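Local structure of integral membrane indolylacetylinositol arabinosyltransferase EmbC (7BVE) at residues R520-L524 against T616-T622; F374-N379 against F576-A580; W365-L370 against L689-W694; W269-A275 against E700-T705. The protein probably transfers arabinose units to build the arabinan of the mycobacterial cell wall, working as an integral membrane glycosyltransferase. All blocks are in the same frame, centred on the assembly; numbering follows the deposited sequence.

Four neighbouring contacts, some of them on shared helices, illustrate how a large membrane glycosyltransferase is tied together through its transmembrane core. Helix 361-378 serves contact 3 with its N-terminal half and contact 2 with its C-terminal end, the centres of the two lying about 15 Å apart. Helix 688-710 likewise serves contacts 3 and 4, about 18 Å apart between centres. Contact 1 touches both contact 2, through Phe374 against Ala522, and contact 3, through Phe521 against Ala692 and Thr693. Contacts 2 and 4 meet where Leu376 packs against Trp270 and Val701. Contact 2 approaches the drug site, with the side chain of Leu378 about 12 Å from bound ethambutol.

Contact 1: residues R520-L524 against T616-T622; sequences RFAVL and TALSFAT
Phe521 and Ser619 mark the closest backbone approach, their CA atoms 5.2 Å apart, where helix 517-539 passes the C-terminal end of helix 602-619. From Phe620 onward the second chain leaves helical geometry, and this turn brings Thr622 back toward the first helix. Arg520 reaches alongside that turn. Its chain sets out with CG opposite the backbone N (chi1 -164°) and bends at chi3, which carries the guanidinium past the last helical turn. There NH2 gives a weak hydrogen bond to Leu618 O, 3.5 Å away, with the oxygen near the guanidinium plane at its edge. Over one face of the same group stands Thr622, whose CG2 lies above its centre and whose CB is 3.4 Å from NH1. Phe521 turns the edge of its ring to two hydroxyls, with CD1 3.6 Å from Ser619 OG and CE1 4.0 Å from Thr616 OG1. Both hydroxyls are hydrogen-bonded to carbonyls one turn back in their own helix, those of Val615 and Val612. An apolar pair completes the contact: Leu524 CD1 meets Leu618 CD2 at 3.8 Å, the two side chains running at roughly a right angle, while Phe499 of the second subunit packs on Leu618. Arg520 NE and NH1 have further weak bonds to Leu508 O and Gly515 O, and Thr622 OG1 also bonds to Gly515 O. A buried guanidinium with Thr622 over one face is thus met by several backbone carbonyls through weak bonds, and its positive charge is probably eased by them and by the negative end of the helix dipole.

Contact 2: residues F374-N379 against F576-A580; sequences FWLPLN and FGVFA
Asn379 turns its amide toward Gly577 because CG lies beside the backbone N (chi1 -67°) and chi2 of -33° directs ND2 across the gap. The N-H then makes a weak bond to Gly577 O at 3.4 Å, fairly straight at 160°. Having no side chain, Gly577 leaves room for this amide, and its CA lies 3.8 Å from Asn379 OD1. The same ND2 also rests against the methyl of Ala580. Phe374 points in the same direction as Phe579 and lies beside it, with CE1 4.0 Å from Phe579 CB. The carbonyl oxygen of Phe579 sits over the centre of the Phe374 ring, and Phe576 O approaches that ring obliquely. At the root of this side chain, Phe374 CB meets Ala580 CB at 3.9 Å. Ala580 CB also touches the edge of the Trp375 indole, one face of which is covered over its centre by Asn379 CB. Leu378 adds its CD1 branch, 4.1 Å from Gly577 N, against the backbone that links Phe576 to Gly577. All of these groups are buried, and Glu385 packs beside Asn379. Helix 361-378 is kinked at Pro377, whose nitrogen bonds to no carbonyl of the preceding turn. The second segment leads toward helix 582-592. Helix 517-539 flanks both partners, with Leu526 on Phe374, Arg519 on Leu378 and Val523 on Phe576. Pro386 of helix 385-405 packs on Trp375, while Phe562 of helix 548-564 stacks with Phe579.

Contact 3: residues W365-L370 against L689-W694; sequences WTAAGL and LAVATW
Trp694 and Trp365 are joined by a hydrogen bond: indole NE1 donates to the carbonyl oxygen Trp365 O at 2.9 Å, from above the carbonyl plane and with an N-H angle of 159°. Gly369 N bonds to that oxygen from the opposite face, so the helix keeps its own bond while accepting the indole. The close part of the contact lies between this tryptophan and small residues. Thr366 and Ala690 bring their CA atoms to 4.3 Å, and Thr366 OG1 lies 3.5 Å from Leu689 CB. Next to them Gly369 CA makes a CH-pi contact with the five-membered ring of Trp694, 4.2 Å from its centroid. The other face of this indole takes Trp365 CE3 toward its rim, the two ring planes inclined at 58°, neither stacked nor edge-to-face. Packing is looser at the outer edge, where the partly exposed Trp365 has its CB 4.5 Å from Ala690 CB. With the axes of 365-370 and 689-694 31° from parallel and 8.4 Å apart, the helices meet through glycine, alanine, threonine and one tryptophan; small residues are a familiar means of close packing in transmembrane bundles such as that of the GT-C glycosyltransferases.

Contact 4: residues W269-A275 against E700-T705; sequences WWHFVGA and EVVSLT
Val701 and Thr705 both meet Trp269, and the carbonyl oxygen of the first is gripped twice by the second. Thr705 OG1 donates to Val701 O at 2.8 Å, while Thr705 N reaches it from the opposite face of the carbonyl plane. The hydroxyl oxygen in turn accepts a weak bond from Trp269 NE1 at 3.3 Å, which links the indole to helix 688-710. Because CG of Trp269 stands anti to the backbone N (chi1 -175°), the indole extends to that helix and presents its edge, where CD1 also meets Val701 CG1 at 3.9 Å. A face of this ring is covered toward its rim by Val273 CG2. Trp270 brings in the second indole, with CH2 3.5 Å from Leu704 CD1. That methyl is shared: it also rests 3.5 Å from Ala275 N and 3.7 Å from Ala275 CB. Gly274 CA lies over the centre of the Trp270 ring, so the chain folds back across its own tryptophan after leaving the helix at Val273. Leu376 of helix 361-378 packs on both Trp270 and Val701. The contact thus fastens the C-terminal end of helix 258-272 to helix 688-710, just ahead in sequence of Asp279, Tyr282 and Ile283, which line the ethambutol pocket. A loop leading from a membrane helix toward that pocket is consistent with a GT-C fold, in which such loops commonly contribute to the active site.

Contact 1: residues R520-L524 against T616-T622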
loop_
_atom_site.group_PDB
_atom_site.type_symbol
_atom_site.label_atom_id
_atom_site.label_comp_id
_atom_site.label_asym_id
_atom_site.label_seq_id
_atom_site.Cartn_x
_atom_site.Cartn_y
_atom_site.Cartn_z
ATOM N N ARG A 520 -12.003 -3.632 10.986
ATOM C CA ARG A 520 -12.524 -2.839 9.883
ATOM C C ARG A 520 -13.956 -2.411 10.167
ATOM O O ARG A 520 -14.329 -1.255 9.928
ATOM C CB ARG A 520 -12.429 -3.643 8.589
ATOM C CG ARG A 520 -12.578 -2.803 7.365
ATOM C CD ARG A 520 -12.513 -3.597 6.090
ATOM N NE ARG A 520 -11.228 -4.238 5.865
ATOM C CZ ARG A 520 -10.940 -4.931 4.772
ATOM N NH1 ARG A 520 -9.755 -5.490 4.634
ATOM N NH2 ARG A 520 -11.823 -5.024 3.798
ATOM N N PHE A 521 -14.746 -3.315 10.758
ATOM C CA PHE A 521 -16.121 -2.993 11.128
ATOM C C PHE A 521 -16.183 -1.916 12.196
ATOM O O PHE A 521 -17.024 -1.012 12.124
ATOM C CB PHE A 521 -16.839 -4.245 11.615
ATOM C CG PHE A 521 -18.260 -4.000 12.020
ATOM C CD1 PHE A 521 -19.243 -3.827 11.066
ATOM C CD2 PHE A 521 -18.615 -3.945 13.356
ATOM C CE1 PHE A 521 -20.544 -3.604 11.437
ATOM C CE2 PHE A 521 -19.913 -3.718 13.728
ATOM C CZ PHE A 521 -20.877 -3.549 12.770
ATOM N N ALA A 522 -15.300 -1.998 13.196
ATOM C CA ALA A 522 -15.293 -1.022 14.280
ATOM C C ALA A 522 -14.980 0.381 13.773
ATOM O O ALA A 522 -15.690 1.346 14.102
ATOM C CB ALA A 522 -14.287 -1.447 15.342
ATOM N N VAL A 523 -13.960 0.505 12.920
ATOM C CA VAL A 523 -13.579 1.831 12.434
ATOM C C VAL A 523 -14.640 2.408 11.495
ATOM O O VAL A 523 -14.998 3.594 11.598
ATOM C CB VAL A 523 -12.194 1.770 11.772
ATOM C CG1 VAL A 523 -11.792 3.124 11.261
ATOM C CG2 VAL A 523 -11.183 1.264 12.760
ATOM N N LEU A 524 -15.205 1.580 10.604
ATOM C CA LEU A 524 -16.189 2.104 9.660
ATOM C C LEU A 524 -17.503 2.464 10.344
ATOM O O LEU A 524 -18.154 3.446 9.965
ATOM C CB LEU A 524 -16.430 1.104 8.537
ATOM C CG LEU A 524 -15.251 0.853 7.602
ATOM C CD1 LEU A 524 -15.594 -0.226 6.609
ATOM C CD2 LEU A 524 -14.844 2.116 6.902
ATOM N N THR A 616 -21.328 -2.710 6.329
ATOM C CA THR A 616 -21.246 -4.096 6.778
ATOM C C THR A 616 -20.794 -5.016 5.647
ATOM O O THR A 616 -20.065 -5.981 5.885
ATOM C CB THR A 616 -22.596 -4.523 7.341
ATOM O OG1 THR A 616 -23.001 -3.568 8.323
ATOM C CG2 THR A 616 -22.497 -5.860 8.022
ATOM N N ALA A 617 -21.198 -4.716 4.407
ATOM C CA ALA A 617 -20.681 -5.436 3.247
ATOM C C ALA A 617 -19.193 -5.198 3.059
ATOM O O ALA A 617 -18.453 -6.110 2.683
ATOM C CB ALA A 617 -21.424 -5.005 1.990
ATOM N N LEU A 618 -18.740 -3.968 3.297
ATOM C CA LEU A 618 -17.331 -3.648 3.109
ATOM C C LEU A 618 -16.459 -4.266 4.196
ATOM O O LEU A 618 -15.268 -4.499 3.974
ATOM C CB LEU A 618 -17.164 -2.130 3.059
ATOM C CG LEU A 618 -15.809 -1.517 2.737
ATOM C CD1 LEU A 618 -15.356 -1.955 1.374
ATOM C CD2 LEU A 618 -15.923 -0.020 2.793
ATOM N N SER A 619 -17.036 -4.565 5.363
ATOM C CA SER A 619 -16.267 -5.194 6.435
ATOM C C SER A 619 -15.900 -6.644 6.138
ATOM O O SER A 619 -14.803 -7.075 6.490
ATOM C CB SER A 619 -17.052 -5.131 7.732
ATOM O OG SER A 619 -17.315 -3.789 8.073
ATOM N N PHE A 620 -16.789 -7.411 5.504
ATOM C CA PHE A 620 -16.601 -8.842 5.281
ATOM C C PHE A 620 -15.754 -9.172 4.065
ATOM O O PHE A 620 -15.751 -10.326 3.628
ATOM C CB PHE A 620 -17.944 -9.549 5.142
ATOM C CG PHE A 620 -18.592 -9.871 6.437
ATOM C CD1 PHE A 620 -18.192 -10.987 7.149
ATOM C CD2 PHE A 620 -19.601 -9.092 6.945
ATOM C CE1 PHE A 620 -18.773 -11.305 8.341
ATOM C CE2 PHE A 620 -20.188 -9.407 8.144
ATOM C CZ PHE A 620 -19.771 -10.521 8.840
ATOM N N ALA A 621 -15.020 -8.212 3.518
ATOM C CA ALA A 621 -14.217 -8.435 2.322
ATOM C C ALA A 621 -12.782 -8.776 2.672
ATOM O O ALA A 621 -11.854 -8.382 1.969
ATOM C CB ALA A 621 -14.272 -7.215 1.417
ATOM N N THR A 622 -12.579 -9.499 3.768
ATOM C CA THR A 622 -11.258 -9.840 4.266
ATOM C C THR A 622 -11.355 -11.171 4.999
ATOM O O THR A 622 -12.356 -11.879 4.892
ATOM C CB THR A 622 -10.729 -8.707 5.145
ATOM O OG1 THR A 622 -9.429 -9.039 5.632
ATOM C CG2 THR A 622 -11.665 -8.443 6.288
#

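Contact 2: residues F374-N379 against F576-A580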
loop_
_atom_site.group_PDB
_atom_site.type_symbol
_atom_site.label_atom_id
_atom_site.label_comp_id
_atom_site.label_asym_id
_atom_site.label_seq_id
_atom_site.Cartn_x
_atom_site.Cartn_y
_atom_site.Cartn_z
ATOM N N PHE A 374 -15.707 -2.090 19.801
ATOM C CA PHE A 374 -14.358 -1.555 19.949
ATOM C C PHE A 374 -13.511 -2.270 20.992
ATOM O O PHE A 374 -12.300 -2.397 20.798
ATOM C CB PHE A 374 -14.404 -0.071 20.284
ATOM C CG PHE A 374 -14.350 0.805 19.095
ATOM C CD1 PHE A 374 -13.107 1.129 18.564
ATOM C CD2 PHE A 374 -15.473 1.295 18.488
ATOM C CE1 PHE A 374 -13.002 1.926 17.479
ATOM C CE2 PHE A 374 -15.379 2.107 17.396
ATOM C CZ PHE A 374 -14.131 2.420 16.881
ATOM N N TRP A 375 -14.104 -2.742 22.087
ATOM C CA TRP A 375 -13.314 -3.311 23.170
ATOM C C TRP A 375 -12.764 -4.681 22.823
ATOM O O TRP A 375 -11.618 -4.983 23.160
ATOM C CB TRP A 375 -14.147 -3.423 24.441
ATOM C CG TRP A 375 -13.314 -3.820 25.603
ATOM C CD1 TRP A 375 -13.109 -5.074 26.079
ATOM C CD2 TRP A 375 -12.574 -2.947 26.447
ATOM N NE1 TRP A 375 -12.273 -5.041 27.157
ATOM C CE2 TRP A 375 -11.933 -3.741 27.404
ATOM C CE3 TRP A 375 -12.385 -1.566 26.481
ATOM C CZ2 TRP A 375 -11.117 -3.208 28.370
ATOM C CZ3 TRP A 375 -11.584 -1.041 27.446
ATOM C CH2 TRP A 375 -10.969 -1.856 28.385
ATOM N N LEU A 376 -13.570 -5.543 22.189
ATOM C CA LEU A 376 -13.170 -6.946 22.085
ATOM C C LEU A 376 -12.011 -7.191 21.116
ATOM O O LEU A 376 -11.048 -7.858 21.525
ATOM C CB LEU A 376 -14.391 -7.825 21.785
ATOM C CG LEU A 376 -15.532 -7.848 22.799
ATOM C CD1 LEU A 376 -16.550 -8.865 22.371
ATOM C CD2 LEU A 376 -15.072 -8.119 24.199
ATOM N N PRO A 377 -11.995 -6.699 19.869
ATOM C CA PRO A 377 -10.824 -6.976 19.029
ATOM C C PRO A 377 -9.584 -6.154 19.334
ATOM O O PRO A 377 -8.527 -6.458 18.778
ATOM C CB PRO A 377 -11.325 -6.655 17.626
ATOM C CG PRO A 377 -12.325 -5.681 17.807
ATOM C CD PRO A 377 -13.032 -6.041 19.048
ATOM N N LEU A 378 -9.653 -5.133 20.184
ATOM C CA LEU A 378 -8.581 -4.154 20.274
ATOM C C LEU A 378 -8.009 -3.933 21.664
ATOM O O LEU A 378 -6.920 -3.362 21.760
ATOM C CB LEU A 378 -9.055 -2.799 19.727
ATOM C CG LEU A 378 -9.237 -2.667 18.218
ATOM C CD1 LEU A 378 -9.989 -1.422 17.875
ATOM C CD2 LEU A 378 -7.892 -2.624 17.561
ATOM N N ASN A 379 -8.676 -4.357 22.737
ATOM C CA ASN A 379 -8.221 -4.013 24.079
ATOM C C ASN A 379 -8.115 -5.225 24.994
ATOM O O ASN A 379 -8.349 -5.105 26.189
ATOM C CB ASN A 379 -9.138 -2.976 24.727
ATOM C CG ASN A 379 -9.075 -1.635 24.054
ATOM O OD1 ASN A 379 -8.039 -1.238 23.561
ATOM N ND2 ASN A 379 -10.173 -0.910 24.070
ATOM N N PHE A 576 -6.380 2.337 17.281
ATOM C CA PHE A 576 -7.769 2.770 17.295
ATOM C C PHE A 576 -8.497 2.367 18.564
ATOM O O PHE A 576 -9.663 2.728 18.723
ATOM C CB PHE A 576 -8.535 2.210 16.099
ATOM C CG PHE A 576 -8.193 2.849 14.789
ATOM C CD1 PHE A 576 -8.636 4.125 14.494
ATOM C CD2 PHE A 576 -7.500 2.152 13.818
ATOM C CE1 PHE A 576 -8.345 4.706 13.285
ATOM C CE2 PHE A 576 -7.213 2.728 12.604
ATOM C CZ PHE A 576 -7.640 4.001 12.339
ATOM N N GLY A 577 -7.848 1.640 19.469
ATOM C CA GLY A 577 -8.470 1.216 20.705
ATOM C C GLY A 577 -8.706 2.318 21.711
ATOM O O GLY A 577 -9.359 2.066 22.726
ATOM N N VAL A 578 -8.189 3.528 21.464
ATOM C CA VAL A 578 -8.456 4.679 22.323
ATOM C C VAL A 578 -9.857 5.234 22.152
ATOM O O VAL A 578 -10.278 6.069 22.957
ATOM C CB VAL A 578 -7.465 5.827 22.049
ATOM C CG1 VAL A 578 -6.072 5.402 22.365
ATOM C CG2 VAL A 578 -7.540 6.250 20.608
ATOM N N PHE A 579 -10.584 4.812 21.123
ATOM C CA PHE A 579 -11.923 5.304 20.849
ATOM C C PHE A 579 -13.001 4.441 21.470
ATOM O O PHE A 579 -14.167 4.586 21.109
ATOM C CB PHE A 579 -12.157 5.390 19.345
ATOM C CG PHE A 579 -11.314 6.412 18.657
ATOM C CD1 PHE A 579 -11.654 7.749 18.697
ATOM C CD2 PHE A 579 -10.187 6.036 17.953
ATOM C CE1 PHE A 579 -10.878 8.689 18.060
ATOM C CE2 PHE A 579 -9.409 6.974 17.317
ATOM C CZ PHE A 579 -9.755 8.297 17.372
ATOM N N ALA A 580 -12.648 3.541 22.383
ATOM C CA ALA A 580 -13.643 2.635 22.937
ATOM C C ALA A 580 -14.541 3.305 23.964
ATOM O O ALA A 580 -15.620 2.783 24.251
ATOM C CB ALA A 580 -12.959 1.425 23.560
#

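Contact 3: residues W365-L370 against L689-W694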
loop_
_atom_site.group_PDB
_atom_site.type_symbol
_atom_site.label_atom_id
_atom_site.label_comp_id
_atom_site.label_asym_id
_atom_site.label_seq_id
_atom_site.Cartn_x
_atom_site.Cartn_y
_atom_site.Cartn_z
ATOM N N TRP A 365 -28.830 0.047 23.914
ATOM C CA TRP A 365 -28.377 -1.167 23.240
ATOM C C TRP A 365 -27.314 -0.877 22.184
ATOM O O TRP A 365 -26.339 -1.627 22.071
ATOM C CB TRP A 365 -29.571 -1.918 22.657
ATOM C CG TRP A 365 -30.327 -2.658 23.717
ATOM C CD1 TRP A 365 -31.344 -2.182 24.471
ATOM C CD2 TRP A 365 -30.128 -4.012 24.131
ATOM N NE1 TRP A 365 -31.782 -3.135 25.345
ATOM C CE2 TRP A 365 -31.052 -4.274 25.151
ATOM C CE3 TRP A 365 -29.253 -5.028 23.741
ATOM C CZ2 TRP A 365 -31.129 -5.502 25.784
ATOM C CZ3 TRP A 365 -29.327 -6.243 24.374
ATOM C CH2 TRP A 365 -30.262 -6.474 25.377
ATOM N N THR A 366 -27.421 0.231 21.449
ATOM C CA THR A 366 -26.361 0.488 20.483
ATOM C C THR A 366 -25.114 1.092 21.125
ATOM O O THR A 366 -24.016 0.933 20.579
ATOM C CB THR A 366 -26.851 1.372 19.342
ATOM O OG1 THR A 366 -25.823 1.475 18.357
ATOM C CG2 THR A 366 -27.132 2.709 19.812
ATOM N N ALA A 367 -25.235 1.724 22.297
ATOM C CA ALA A 367 -24.048 2.163 23.008
ATOM C C ALA A 367 -23.268 0.972 23.546
ATOM O O ALA A 367 -22.037 0.925 23.423
ATOM C CB ALA A 367 -24.441 3.101 24.142
ATOM N N ALA A 368 -23.976 -0.016 24.107
ATOM C CA ALA A 368 -23.349 -1.265 24.511
ATOM C C ALA A 368 -22.727 -1.999 23.337
ATOM O O ALA A 368 -21.640 -2.580 23.465
ATOM C CB ALA A 368 -24.378 -2.150 25.210
ATOM N N GLY A 369 -23.366 -1.940 22.173
ATOM C CA GLY A 369 -22.832 -2.626 20.997
ATOM C C GLY A 369 -21.567 -2.004 20.437
ATOM O O GLY A 369 -20.626 -2.718 20.105
ATOM N N LEU A 370 -21.529 -0.674 20.299
ATOM C CA LEU A 370 -20.299 -0.041 19.820
ATOM C C LEU A 370 -19.180 -0.107 20.852
ATOM O O LEU A 370 -18.002 -0.198 20.481
ATOM C CB LEU A 370 -20.549 1.402 19.400
ATOM C CG LEU A 370 -20.950 1.691 17.962
ATOM C CD1 LEU A 370 -21.339 3.121 17.827
ATOM C CD2 LEU A 370 -19.734 1.447 17.108
ATOM N N LEU A 689 -28.105 0.266 13.802
ATOM C CA LEU A 689 -26.781 0.151 14.398
ATOM C C LEU A 689 -26.753 -0.872 15.522
ATOM O O LEU A 689 -25.746 -1.565 15.697
ATOM C CB LEU A 689 -26.318 1.507 14.912
ATOM C CG LEU A 689 -25.886 2.560 13.907
ATOM C CD1 LEU A 689 -25.712 3.871 14.617
ATOM C CD2 LEU A 689 -24.582 2.141 13.287
ATOM N N ALA A 690 -27.847 -0.997 16.278
ATOM C CA ALA A 690 -27.906 -1.997 17.339
ATOM C C ALA A 690 -27.869 -3.406 16.769
ATOM O O ALA A 690 -27.121 -4.263 17.256
ATOM C CB ALA A 690 -29.158 -1.791 18.183
ATOM N N VAL A 691 -28.614 -3.641 15.689
ATOM C CA VAL A 691 -28.646 -4.958 15.060
ATOM C C VAL A 691 -27.297 -5.287 14.433
ATOM O O VAL A 691 -26.772 -6.389 14.614
ATOM C CB VAL A 691 -29.785 -5.035 14.026
ATOM C CG1 VAL A 691 -29.784 -6.378 13.328
ATOM C CG2 VAL A 691 -31.113 -4.799 14.690
ATOM N N ALA A 692 -26.691 -4.320 13.736
ATOM C CA ALA A 692 -25.425 -4.583 13.053
ATOM C C ALA A 692 -24.286 -4.818 14.040
ATOM O O ALA A 692 -23.498 -5.766 13.887
ATOM C CB ALA A 692 -25.092 -3.430 12.117
ATOM N N THR A 693 -24.206 -3.989 15.084
ATOM C CA THR A 693 -23.134 -4.120 16.060
ATOM C C THR A 693 -23.282 -5.379 16.903
ATOM O O THR A 693 -22.289 -6.070 17.153
ATOM C CB THR A 693 -23.075 -2.872 16.934
ATOM O OG1 THR A 693 -24.377 -2.569 17.430
ATOM C CG2 THR A 693 -22.537 -1.700 16.152
ATOM N N TRP A 694 -24.504 -5.730 17.321
ATOM C CA TRP A 694 -24.638 -6.966 18.081
ATOM C C TRP A 694 -24.469 -8.204 17.212
ATOM O O TRP A 694 -23.991 -9.232 17.709
ATOM C CB TRP A 694 -25.966 -6.997 18.825
ATOM C CG TRP A 694 -25.921 -6.194 20.062
ATOM C CD1 TRP A 694 -26.340 -4.920 20.227
ATOM C CD2 TRP A 694 -25.402 -6.611 21.325
ATOM N NE1 TRP A 694 -26.118 -4.508 21.512
ATOM C CE2 TRP A 694 -25.542 -5.532 22.206
ATOM C CE3 TRP A 694 -24.830 -7.800 21.797
ATOM C CZ2 TRP A 694 -25.145 -5.603 23.538
ATOM C CZ3 TRP A 694 -24.430 -7.866 23.106
ATOM C CH2 TRP A 694 -24.582 -6.776 23.963
#

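Contact 4: residues W269-A275 against E700-T705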
loop_
_atom_site.group_PDB
_atom_site.type_symbol
_atom_site.label_atom_id
_atom_site.label_comp_id
_atom_site.label_asym_id
_atom_site.label_seq_id
_atom_site.Cartn_x
_atom_site.Cartn_y
_atom_site.Cartn_z
ATOM N N TRP A 269 -16.414 -13.756 29.446
ATOM C CA TRP A 269 -16.184 -14.892 28.564
ATOM C C TRP A 269 -15.129 -14.582 27.508
ATOM O O TRP A 269 -14.359 -15.465 27.120
ATOM C CB TRP A 269 -17.512 -15.318 27.946
ATOM C CG TRP A 269 -17.484 -16.548 27.094
ATOM C CD1 TRP A 269 -17.778 -16.624 25.772
ATOM C CD2 TRP A 269 -17.114 -17.873 27.497
ATOM N NE1 TRP A 269 -17.649 -17.912 25.333
ATOM C CE2 TRP A 269 -17.255 -18.701 26.378
ATOM C CE3 TRP A 269 -16.701 -18.442 28.705
ATOM C CZ2 TRP A 269 -16.958 -20.054 26.415
ATOM C CZ3 TRP A 269 -16.425 -19.784 28.743
ATOM C CH2 TRP A 269 -16.555 -20.577 27.608
ATOM N N TRP A 270 -15.036 -13.333 27.065
ATOM C CA TRP A 270 -13.941 -12.968 26.179
ATOM C C TRP A 270 -12.617 -12.895 26.923
ATOM O O TRP A 270 -11.560 -13.046 26.310
ATOM C CB TRP A 270 -14.246 -11.636 25.521
ATOM C CG TRP A 270 -13.253 -11.189 24.542
ATOM C CD1 TRP A 270 -12.267 -10.287 24.744
ATOM C CD2 TRP A 270 -13.166 -11.581 23.180
ATOM N NE1 TRP A 270 -11.556 -10.099 23.596
ATOM C CE2 TRP A 270 -12.090 -10.888 22.617
ATOM C CE3 TRP A 270 -13.892 -12.461 22.380
ATOM C CZ2 TRP A 270 -11.722 -11.042 21.297
ATOM C CZ3 TRP A 270 -13.525 -12.613 21.076
ATOM C CH2 TRP A 270 -12.456 -11.902 20.540
ATOM N N HIS A 271 -12.647 -12.638 28.230
ATOM C CA HIS A 271 -11.423 -12.705 29.015
ATOM C C HIS A 271 -10.879 -14.120 29.063
ATOM O O HIS A 271 -9.663 -14.313 29.089
ATOM C CB HIS A 271 -11.686 -12.182 30.423
ATOM C CG HIS A 271 -10.470 -12.120 31.293
ATOM N ND1 HIS A 271 -9.495 -11.162 31.141
ATOM C CD2 HIS A 271 -10.087 -12.881 32.342
ATOM C CE1 HIS A 271 -8.559 -11.345 32.051
ATOM N NE2 HIS A 271 -8.894 -12.381 32.793
ATOM N N PHE A 272 -11.752 -15.122 29.052
ATOM C CA PHE A 272 -11.230 -16.492 29.013
ATOM C C PHE A 272 -10.935 -17.011 27.602
ATOM O O PHE A 272 -9.785 -17.331 27.298
ATOM C CB PHE A 272 -12.163 -17.432 29.765
ATOM C CG PHE A 272 -12.079 -17.271 31.238
ATOM C CD1 PHE A 272 -11.049 -17.854 31.939
ATOM C CD2 PHE A 272 -13.000 -16.512 31.923
ATOM C CE1 PHE A 272 -10.946 -17.699 33.290
ATOM C CE2 PHE A 272 -12.902 -16.356 33.279
ATOM C CZ PHE A 272 -11.871 -16.951 33.960
ATOM N N VAL A 273 -11.937 -17.124 26.731
ATOM C CA VAL A 273 -11.707 -17.601 25.359
ATOM C C VAL A 273 -11.600 -16.374 24.451
ATOM O O VAL A 273 -12.540 -15.957 23.778
ATOM C CB VAL A 273 -12.781 -18.601 24.908
ATOM C CG1 VAL A 273 -12.654 -19.877 25.656
ATOM C CG2 VAL A 273 -14.127 -18.152 25.240
ATOM N N GLY A 274 -10.416 -15.805 24.362
ATOM C CA GLY A 274 -10.306 -14.524 23.698
ATOM C C GLY A 274 -8.955 -14.338 23.065
ATOM O O GLY A 274 -7.945 -14.846 23.554
ATOM N N ALA A 275 -8.938 -13.594 21.975
ATOM C CA ALA A 275 -7.698 -13.300 21.293
ATOM C C ALA A 275 -6.963 -12.181 22.003
ATOM O O ALA A 275 -7.576 -11.253 22.533
ATOM C CB ALA A 275 -7.964 -12.905 19.853
ATOM N N GLU A 700 -17.916 -12.552 16.379
ATOM C CA GLU A 700 -16.557 -12.659 16.924
ATOM C C GLU A 700 -16.484 -13.649 18.082
ATOM O O GLU A 700 -15.580 -14.500 18.138
ATOM C CB GLU A 700 -16.094 -11.288 17.395
ATOM C CG GLU A 700 -16.048 -10.244 16.320
ATOM C CD GLU A 700 -15.957 -8.853 16.896
ATOM O OE1 GLU A 700 -15.868 -8.738 18.136
ATOM O OE2 GLU A 700 -16.061 -7.876 16.124
ATOM N N VAL A 701 -17.439 -13.556 19.013
ATOM C CA VAL A 701 -17.412 -14.406 20.204
ATOM C C VAL A 701 -17.634 -15.872 19.833
ATOM O O VAL A 701 -16.921 -16.766 20.309
ATOM C CB VAL A 701 -18.444 -13.903 21.229
ATOM C CG1 VAL A 701 -18.547 -14.829 22.402
ATOM C CG2 VAL A 701 -18.047 -12.531 21.715
ATOM N N VAL A 702 -18.581 -16.136 18.927
ATOM C CA VAL A 702 -18.832 -17.503 18.486
ATOM C C VAL A 702 -17.670 -18.046 17.651
ATOM O O VAL A 702 -17.362 -19.241 17.722
ATOM C CB VAL A 702 -20.189 -17.542 17.753
ATOM C CG1 VAL A 702 -20.435 -18.846 17.046
ATOM C CG2 VAL A 702 -21.298 -17.349 18.749
ATOM N N SER A 703 -16.952 -17.188 16.918
ATOM C CA SER A 703 -15.830 -17.680 16.124
ATOM C C SER A 703 -14.667 -18.127 17.001
ATOM O O SER A 703 -14.068 -19.180 16.753
ATOM C CB SER A 703 -15.375 -16.618 15.130
ATOM O OG SER A 703 -14.755 -15.541 15.789
ATOM N N LEU A 704 -14.360 -17.386 18.067
ATOM C CA LEU A 704 -13.297 -17.899 18.940
ATOM C C LEU A 704 -13.744 -19.034 19.861
ATOM O O LEU A 704 -12.917 -19.879 20.229
ATOM C CB LEU A 704 -12.652 -16.777 19.739
ATOM C CG LEU A 704 -11.568 -16.112 18.893
ATOM C CD1 LEU A 704 -11.065 -14.922 19.552
ATOM C CD2 LEU A 704 -10.409 -17.048 18.743
ATOM N N THR A 705 -15.034 -19.133 20.193
ATOM C CA THR A 705 -15.491 -20.309 20.932
ATOM C C THR A 705 -15.438 -21.567 20.065
ATOM O O THR A 705 -15.055 -22.644 20.539
ATOM C CB THR A 705 -16.898 -20.067 21.464
ATOM O OG1 THR A 705 -16.911 -18.846 22.202
ATOM C CG2 THR A 705 -17.311 -21.171 22.391
#